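Side-chain contact in GH127 beta-L-arabinofuranoside (PDB 4QK0), which probably hydrolyses beta-L-arabinofuranosides, releasing L-arabinose: residues 582-587 with 593-598. Numbering follows the deposited sequence.
Sequences EAHFEP and VVVITG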
ATOM      1  N   GLU A 582     -27.889  19.704  -3.087  1.00 45.12           N
ATOM      2  CA  GLU A 582     -28.804  20.306  -2.126  1.00 45.70           C
ATOM      3  C   GLU A 582     -28.468  19.746  -0.755  1.00 39.92           C
ATOM      4  O   GLU A 582     -27.973  18.647  -0.651  1.00 40.38           O
ATOM      5  CB  GLU A 582     -30.269  19.963  -2.430  1.00 50.26           C
ATOM      6  CG  GLU A 582     -30.784  20.311  -3.830  1.00 64.75           C
ATOM      7  CD  GLU A 582     -31.271  21.753  -3.974  1.00 80.75           C
ATOM      8  OE1 GLU A 582     -31.917  22.087  -4.999  1.00 87.61           O
ATOM      9  OE2 GLU A 582     -31.016  22.567  -3.070  1.00 88.82           O
ATOM     10  N   ALA A 583     -28.747  20.514   0.291  1.00 37.19           N
ATOM     11  CA  ALA A 583     -28.521  20.089   1.657  1.00 37.85           C
ATOM     12  C   ALA A 583     -29.769  20.263   2.438  1.00 33.63           C
ATOM     13  O   ALA A 583     -30.480  21.208   2.225  1.00 30.72           O
ATOM     14  CB  ALA A 583     -27.412  20.910   2.292  1.00 39.31           C
ATOM     15  N   HIS A 584     -30.032  19.367   3.366  1.00 35.34           N
ATOM     16  CA  HIS A 584     -31.146  19.599   4.292  1.00 37.84           C
ATOM     17  C   HIS A 584     -30.913  18.808   5.549  1.00 36.56           C
ATOM     18  O   HIS A 584     -30.140  17.831   5.571  1.00 39.43           O
ATOM     19  CB  HIS A 584     -32.504  19.198   3.669  1.00 38.11           C
ATOM     20  CG  HIS A 584     -32.643  17.728   3.436  1.00 35.11           C
ATOM     21  ND1 HIS A 584     -32.168  17.114   2.299  1.00 38.88           N
ATOM     22  CD2 HIS A 584     -33.143  16.739   4.210  1.00 35.98           C
ATOM     23  CE1 HIS A 584     -32.368  15.809   2.377  1.00 33.98           C
ATOM     24  NE2 HIS A 584     -32.962  15.555   3.527  1.00 36.44           N
ATOM     25  N   PHE A 585     -31.622  19.204   6.599  1.00 39.91           N
ATOM     26  CA  PHE A 585     -31.437  18.620   7.918  1.00 36.79           C
ATOM     27  C   PHE A 585     -32.267  17.362   8.058  1.00 37.23           C
ATOM     28  O   PHE A 585     -33.416  17.349   7.672  1.00 41.75           O
ATOM     29  CB  PHE A 585     -31.779  19.676   8.995  1.00 37.44           C
ATOM     30  CG  PHE A 585     -31.402  19.265  10.377  1.00 37.68           C
ATOM     31  CD1 PHE A 585     -30.084  19.105  10.709  1.00 36.31           C
ATOM     32  CD2 PHE A 585     -32.369  19.017  11.342  1.00 39.06           C
ATOM     33  CE1 PHE A 585     -29.711  18.682  11.975  1.00 38.35           C
ATOM     34  CE2 PHE A 585     -32.004  18.596  12.615  1.00 38.14           C
ATOM     35  CZ  PHE A 585     -30.670  18.442  12.930  1.00 39.90           C
ATOM     36  N   GLU A 586     -31.676  16.305   8.621  1.00 38.58           N
ATOM     37  CA  GLU A 586     -32.372  15.069   8.952  1.00 37.18           C
ATOM     38  C   GLU A 586     -32.324  14.851  10.462  1.00 37.45           C
ATOM     39  O   GLU A 586     -31.334  14.331  10.988  1.00 38.79           O
ATOM     40  CB  GLU A 586     -31.723  13.871   8.285  1.00 39.31           C
ATOM     41  CG  GLU A 586     -31.890  13.813   6.775  1.00 41.48           C
ATOM     42  CD  GLU A 586     -33.259  13.300   6.336  1.00 44.47           C
ATOM     43  OE1 GLU A 586     -34.105  12.914   7.208  1.00 38.51           O
ATOM     44  OE2 GLU A 586     -33.500  13.350   5.115  1.00 47.17           O
ATOM     45  N   PRO A 587     -33.396  15.242  11.174  1.00 40.78           N
ATOM     46  CA  PRO A 587     -33.301  15.210  12.631  1.00 39.58           C
ATOM     47  C   PRO A 587     -33.058  13.835  13.196  1.00 37.87           C
ATOM     48  O   PRO A 587     -32.434  13.741  14.218  1.00 34.40           O
ATOM     49  CB  PRO A 587     -34.655  15.760  13.121  1.00 42.66           C
ATOM     50  CG  PRO A 587     -35.460  16.083  11.915  1.00 42.44           C
ATOM     51  CD  PRO A 587     -34.736  15.606  10.689  1.00 44.18           C
ATOM     52  N   VAL A 593     -28.291  15.450  11.552  1.00 32.43           N
ATOM     53  CA  VAL A 593     -27.242  15.944  10.718  1.00 29.00           C
ATOM     54  C   VAL A 593     -27.805  16.537   9.468  1.00 29.06           C
ATOM     55  O   VAL A 593     -28.876  16.151   9.032  1.00 29.51           O
ATOM     56  CB  VAL A 593     -26.255  14.840  10.326  1.00 31.37           C
ATOM     57  CG1 VAL A 593     -25.618  14.228  11.558  1.00 32.72           C
ATOM     58  CG2 VAL A 593     -26.900  13.738   9.467  1.00 31.29           C
ATOM     59  N   VAL A 594     -27.061  17.459   8.859  1.00 24.70           N
ATOM     60  CA  VAL A 594     -27.389  17.876   7.547  1.00 24.56           C
ATOM     61  C   VAL A 594     -26.833  16.794   6.565  1.00 27.42           C
ATOM     62  O   VAL A 594     -25.692  16.317   6.695  1.00 24.67           O
ATOM     63  CB  VAL A 594     -26.809  19.256   7.228  1.00 24.80           C
ATOM     64  CG1 VAL A 594     -26.992  19.595   5.749  1.00 25.03           C
ATOM     65  CG2 VAL A 594     -27.499  20.336   8.040  1.00 24.77           C
ATOM     66  N   VAL A 595     -27.619  16.451   5.545  1.00 27.20           N
ATOM     67  CA  VAL A 595     -27.147  15.526   4.504  1.00 28.07           C
ATOM     68  C   VAL A 595     -27.089  16.286   3.220  1.00 27.97           C
ATOM     69  O   VAL A 595     -27.755  17.303   3.067  1.00 30.32           O
ATOM     70  CB  VAL A 595     -28.058  14.301   4.332  1.00 28.42           C
ATOM     71  CG1 VAL A 595     -28.209  13.578   5.634  1.00 28.28           C
ATOM     72  CG2 VAL A 595     -29.425  14.716   3.818  1.00 31.01           C
ATOM     73  N   ILE A 596     -26.287  15.790   2.273  1.00 30.28           N
ATOM     74  CA  ILE A 596     -26.180  16.416   0.943  1.00 30.20           C
ATOM     75  C   ILE A 596     -26.635  15.422  -0.109  1.00 30.93           C
ATOM     76  O   ILE A 596     -26.281  14.246  -0.043  1.00 36.04           O
ATOM     77  CB  ILE A 596     -24.736  16.839   0.667  1.00 30.18           C
ATOM     78  CG1 ILE A 596     -24.372  17.991   1.591  1.00 29.68           C
ATOM     79  CG2 ILE A 596     -24.541  17.211  -0.797  1.00 28.90           C
ATOM     80  CD1 ILE A 596     -22.930  18.342   1.547  1.00 29.31           C
ATOM     81  N   THR A 597     -27.457  15.877  -1.057  1.00 31.59           N
ATOM     82  CA  THR A 597     -28.020  14.978  -2.046  1.00 36.96           C
ATOM     83  C   THR A 597     -27.837  15.555  -3.406  1.00 34.71           C
ATOM     84  O   THR A 597     -27.728  16.756  -3.568  1.00 39.55           O
ATOM     85  CB  THR A 597     -29.532  14.632  -1.797  1.00 36.99           C
ATOM     86  OG1 THR A 597     -30.325  15.805  -1.936  1.00 43.67           O
ATOM     87  CG2 THR A 597     -29.777  14.048  -0.402  1.00 36.76           C
ATOM     88  N   GLY A 598     -27.865  14.671  -4.390  1.00 37.38           N
ATOM     89  CA  GLY A 598     -27.776  15.062  -5.800  1.00 36.87           C
ATOM     90  C   GLY A 598     -27.842  13.851  -6.693  1.00 36.61           C
ATOM     91  O   GLY A 598     -28.260  12.750  -6.274  1.00 37.56           O
TER
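With chi1 at 67°, His584 sets its CG between the backbone N and carbonyl carbon, and the imidazole swings across the strand onto Val595, whose CG2 lies over one ring face. Val595 CG2 comes to 3.5 Å from His584 CE1 in a CH-pi contact, displaced toward the ring's rim; CG2 of Thr597 lies more loosely at the ring edge. On the same side of the sheet, the bent chain of Glu586 brings its CG against Val595 CG1, 3.9 Å away, and its carboxylate back to the histidine. There His584 NE2 donates to Glu586 OE2 at 2.8 Å, with the acceptor near the ring plane, though the donor stands above the carboxylate plane. The bond restrains rotation of the imidazole, and the nearby carboxylate would probably favour a protonated ring. Arg626 of strand 620-629 also touches Glu586 and Thr597. A glutamine in place of Glu586 carries no negative charge, so the hold on the imidazole of His584 would probably weaken, leaving the ring freer to turn. On the other side of the sheet the contacts between the two strands are apolar: Ala583 CB rests 3.7 Å from Val594 CG1, while CD1 of Phe585 meets Val594 CG2 at 3.9 Å, the methyl lying at the ring edge. Between the two sets of side chains, the backbones of Glu582, His584 and Glu586 pair with those of Thr597, Val595 and Val593, each pair joined by two hydrogen bonds. The Val593 N to Glu586 O bond is the longest, at 3.3 Å, next to the connecting loop. Ile596 and Gly598 bond in addition to strand 620-629, so residues 593-598 run between two neighbours. The arrangement is that of an antiparallel beta hairpin, formed by strands 574-586 and 593-603 within the mixed sheet of the GH127 C-terminal domain.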